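Local coordinates for protein exodeoxyribonuclease 10 (Escherichia coli, PDB 4FZX) that degrades single- and double-stranded DNA in the 3' to 5' direction as a magnesium-dependent exonuclease of the DnaQ (DEDDh) family, at residues H51-T54 and E55-A59; D66-P69 and H70-G73. All coordinates share one frame; numbering follows the deposited sequence.

Contact 1. Residues H51-T54 and E55-A59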
# COMPACT_ATOMS: atom_id res chain seq x y z
N HIS C 51 -20.45 32.72 -15.96
CA HIS C 51 -21.87 32.37 -15.97
C HIS C 51 -22.74 33.35 -16.76
O HIS C 51 -23.86 33.02 -17.14
CB HIS C 51 -22.42 32.16 -14.56
CG HIS C 51 -22.23 33.33 -13.66
ND1 HIS C 51 -22.50 34.63 -14.05
CD2 HIS C 51 -21.71 33.42 -12.41
CE1 HIS C 51 -22.22 35.45 -13.06
NE2 HIS C 51 -21.77 34.74 -12.05
N ARG C 52 -22.19 34.53 -17.03
CA ARG C 52 -22.84 35.54 -17.87
C ARG C 52 -24.20 35.92 -17.32
O ARG C 52 -25.17 36.09 -18.06
CB ARG C 52 -22.94 35.06 -19.31
CG ARG C 52 -21.62 35.10 -20.06
CD ARG C 52 -21.77 34.49 -21.43
NE ARG C 52 -21.56 33.06 -21.41
CZ ARG C 52 -21.96 32.23 -22.38
NH1 ARG C 52 -22.66 32.70 -23.41
NH2 ARG C 52 -21.71 30.94 -22.29
N ILE C 53 -24.27 35.98 -16.00
CA ILE C 53 -25.40 36.55 -15.32
C ILE C 53 -25.01 37.93 -14.85
O ILE C 53 -24.04 38.08 -14.11
CB ILE C 53 -25.83 35.67 -14.12
CG1 ILE C 53 -26.19 34.26 -14.61
CG2 ILE C 53 -26.99 36.34 -13.36
CD1 ILE C 53 -26.20 33.18 -13.54
N THR C 54 -25.75 38.93 -15.32
CA THR C 54 -25.43 40.32 -15.06
C THR C 54 -26.17 40.76 -13.81
O THR C 54 -27.05 40.06 -13.33
CB THR C 54 -25.92 41.20 -16.23
OG1 THR C 54 -27.35 41.15 -16.27
CG2 THR C 54 -25.35 40.70 -17.58
N GLU C 55 -25.84 41.95 -13.30
CA GLU C 55 -26.48 42.47 -12.10
C GLU C 55 -27.95 42.79 -12.36
O GLU C 55 -28.81 42.57 -11.50
CB GLU C 55 -25.75 43.73 -11.59
CG GLU C 55 -24.31 43.47 -11.12
CD GLU C 55 -24.22 43.05 -9.65
OE1 GLU C 55 -25.29 42.86 -9.01
OE2 GLU C 55 -23.08 42.92 -9.14
N ALA C 56 -28.24 43.25 -13.58
CA ALA C 56 -29.61 43.57 -13.94
C ALA C 56 -30.47 42.31 -14.02
O ALA C 56 -31.68 42.37 -13.78
CB ALA C 56 -29.67 44.36 -15.23
N MSE C 57 -29.87 41.18 -14.36
CA MSE C 57 -30.63 39.93 -14.46
C MSE C 57 -31.12 39.46 -13.09
O MSE C 57 -32.10 38.74 -12.99
CB MSE C 57 -29.82 38.83 -15.15
CG MSE C 57 -29.90 38.86 -16.65
SE MSE C 57 -28.49 37.76 -17.45
CE MSE C 57 -29.26 35.98 -17.08
N VAL C 58 -30.47 39.93 -12.03
CA VAL C 58 -30.78 39.42 -10.68
C VAL C 58 -31.21 40.48 -9.67
O VAL C 58 -31.53 40.16 -8.53
CB VAL C 58 -29.63 38.53 -10.10
CG1 VAL C 58 -29.37 37.33 -10.99
CG2 VAL C 58 -28.36 39.33 -9.93
N ALA C 59 -31.35 41.72 -10.15
CA ALA C 59 -31.57 42.89 -9.28
C ALA C 59 -32.84 42.81 -8.43
O ALA C 59 -32.88 43.32 -7.32
CB ALA C 59 -31.56 44.19 -10.10
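A local N-cap contact, Thr-54 to Met-57, opens the short, weakly bonded helix 55-58, just after the loop that leaves helix 45-51 in this DnaQ-family exonuclease fold. Thr-54 is the N-cap residue: its OG1 accepts from Met-57 N at 3.2 Å with an N-H...O angle of 142°, while the carbonyl O of Thr-54 adds only a weak second bond to the same N-H. The hydroxyl reaches the turn because OG1 stands between the backbone N and the carbonyl carbon (chi1 65°). A valine in place of Thr-54 would probably leave Met-57 N with little more than the weak carbonyl bond and so make the first turn less firmly fixed. Beside this polar cap, the CG2 branch of Ile-53 meets CG1 of Val-58 at 3.5 Å, the two side chains crossing at about a right angle; both also rest on Leu-36 of strand 28-36. Upstream, the side chain of His-51 packs on a phosphate of the bound DNA, and its NE2 is hydrogen-bonded to Thr-9 O. The second ring nitrogen of His-51, ND1, accepts from Ile-53 N at 3.0 Å, the donor lying 16° out of the imidazole plane.

Contact 2. Residues D66-P69 and H70-G73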
# COMPACT_ATOMS: atom_id res chain seq x y z
N ASP C 66 -34.76 32.97 0.77
CA ASP C 66 -36.15 32.94 0.33
C ASP C 66 -36.40 31.72 -0.56
O ASP C 66 -37.53 31.28 -0.71
CB ASP C 66 -36.48 34.21 -0.46
CG ASP C 66 -36.41 35.48 0.39
OD1 ASP C 66 -36.66 35.41 1.61
OD2 ASP C 66 -36.16 36.57 -0.20
N VAL C 67 -35.34 31.21 -1.16
CA VAL C 67 -35.45 30.32 -2.31
C VAL C 67 -34.98 28.92 -1.92
O VAL C 67 -35.55 27.91 -2.33
CB VAL C 67 -34.65 30.92 -3.54
CG1 VAL C 67 -33.77 29.90 -4.19
CG2 VAL C 67 -35.61 31.59 -4.54
N ILE C 68 -34.04 28.88 -0.99
CA ILE C 68 -33.43 27.60 -0.59
C ILE C 68 -34.41 26.54 -0.07
O ILE C 68 -34.24 25.35 -0.38
CB ILE C 68 -32.20 27.79 0.34
CG1 ILE C 68 -31.29 26.56 0.27
CG2 ILE C 68 -32.61 28.07 1.77
CD1 ILE C 68 -30.76 26.27 -1.14
N PRO C 69 -35.49 26.95 0.62
CA PRO C 69 -36.38 25.91 1.15
C PRO C 69 -37.04 25.04 0.08
O PRO C 69 -37.35 23.89 0.35
CB PRO C 69 -37.43 26.70 1.94
CG PRO C 69 -36.74 28.02 2.26
CD PRO C 69 -35.92 28.30 1.03
N HIS C 70 -37.14 25.54 -1.15
CA HIS C 70 -37.72 24.75 -2.25
C HIS C 70 -36.87 23.56 -2.65
O HIS C 70 -37.35 22.63 -3.28
CB HIS C 70 -37.93 25.64 -3.47
CG HIS C 70 -38.86 26.78 -3.22
ND1 HIS C 70 -38.53 28.09 -3.52
CD2 HIS C 70 -40.10 26.82 -2.68
CE1 HIS C 70 -39.53 28.88 -3.16
NE2 HIS C 70 -40.49 28.14 -2.65
N TYR C 71 -35.61 23.58 -2.23
CA TYR C 71 -34.66 22.52 -2.52
C TYR C 71 -34.54 21.49 -1.39
O TYR C 71 -33.92 20.43 -1.58
CB TYR C 71 -33.29 23.13 -2.87
CG TYR C 71 -33.35 23.98 -4.13
CD1 TYR C 71 -33.10 23.42 -5.38
CD2 TYR C 71 -33.80 25.30 -4.08
CE1 TYR C 71 -33.25 24.18 -6.56
CE2 TYR C 71 -33.97 26.06 -5.24
CZ TYR C 71 -33.67 25.49 -6.48
OH TYR C 71 -33.82 26.24 -7.62
N TYR C 72 -35.18 21.78 -0.25
CA TYR C 72 -35.32 20.76 0.82
C TYR C 72 -36.08 19.54 0.32
O TYR C 72 -36.81 19.61 -0.68
CB TYR C 72 -36.02 21.33 2.06
CG TYR C 72 -35.29 22.47 2.74
CD1 TYR C 72 -33.93 22.66 2.55
CD2 TYR C 72 -35.96 23.35 3.58
CE1 TYR C 72 -33.26 23.73 3.12
CE2 TYR C 72 -35.30 24.42 4.18
CZ TYR C 72 -33.95 24.61 3.93
OH TYR C 72 -33.27 25.65 4.54
N GLY C 73 -35.89 18.42 1.00
CA GLY C 73 -36.74 17.24 0.78
C GLY C 73 -36.03 16.03 0.20
O GLY C 73 -36.68 15.14 -0.36
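The ring of Tyr-72 carries Pro-69 over one face, with CA of Pro-69 3.7 Å from the ring centroid and 20° off the ring normal, a CH-pi contact. The carbonyl O of Ile-68 lies above the same face, likewise offset toward the rim, and Pro-69 CB adds an apolar touch to Tyr-72 CE2 at 3.8 Å. The ring of Tyr-71 is met differently: Ile-68 O sits at its edge, in the ring plane, and Val-67 CG1 approaches CE2 of Tyr-71 at 4.0 Å, the valine and tyrosine side chains lying side by side and pointing the same way. With CG set anti to its own carbonyl carbon (chi1 -64°), Tyr-71 turns its ring back along the preceding turn. The His-70 ring meets Val-67 O and Asp-66 O obliquely.

Three successive i to i+3 bonds wind the backbone into 3-10-like turns: His-70 N to Val-67 O, Tyr-71 N to Ile-68 O at 2.9 Å, and Tyr-72 N to Pro-69 O at 3.1 Å.

The segment follows the start of helix 64-67 in the chain and leads toward strand 76-79. Val-67, Ile-68 and Tyr-71 pack on Ile-19 of strand 16-25, while Tyr-71 OH is hydrogen-bonded to His-35 ND1 of strand 28-36. The Tyr-71 carbonyl receives bonds from Tyr-77 OH and Arg-3 NH1, joining the turn to strands 76-79 and 2-9 of the central sheet.

How the contacts relate
From the N terminus, the chain passes through strands 2-9, 16-25 and 28-36 and helix 45-51 before contact 1 turns it into helix 55-58. Contact 1 closes before contact 2 opens, so the two neither nest nor cross. Contact 2 then leads from helix 64-67 toward strand 76-79. Their centres lie about 21 Å apart and their nearest atoms about 10 Å apart, without touching. Both pack on strands 16-25 and 28-36, so two successive local turns are set against a shared pair of strands, but contact 1 adjoins the bound DNA, whereas contact 2 lies about 14 Å from it at the nearest atoms.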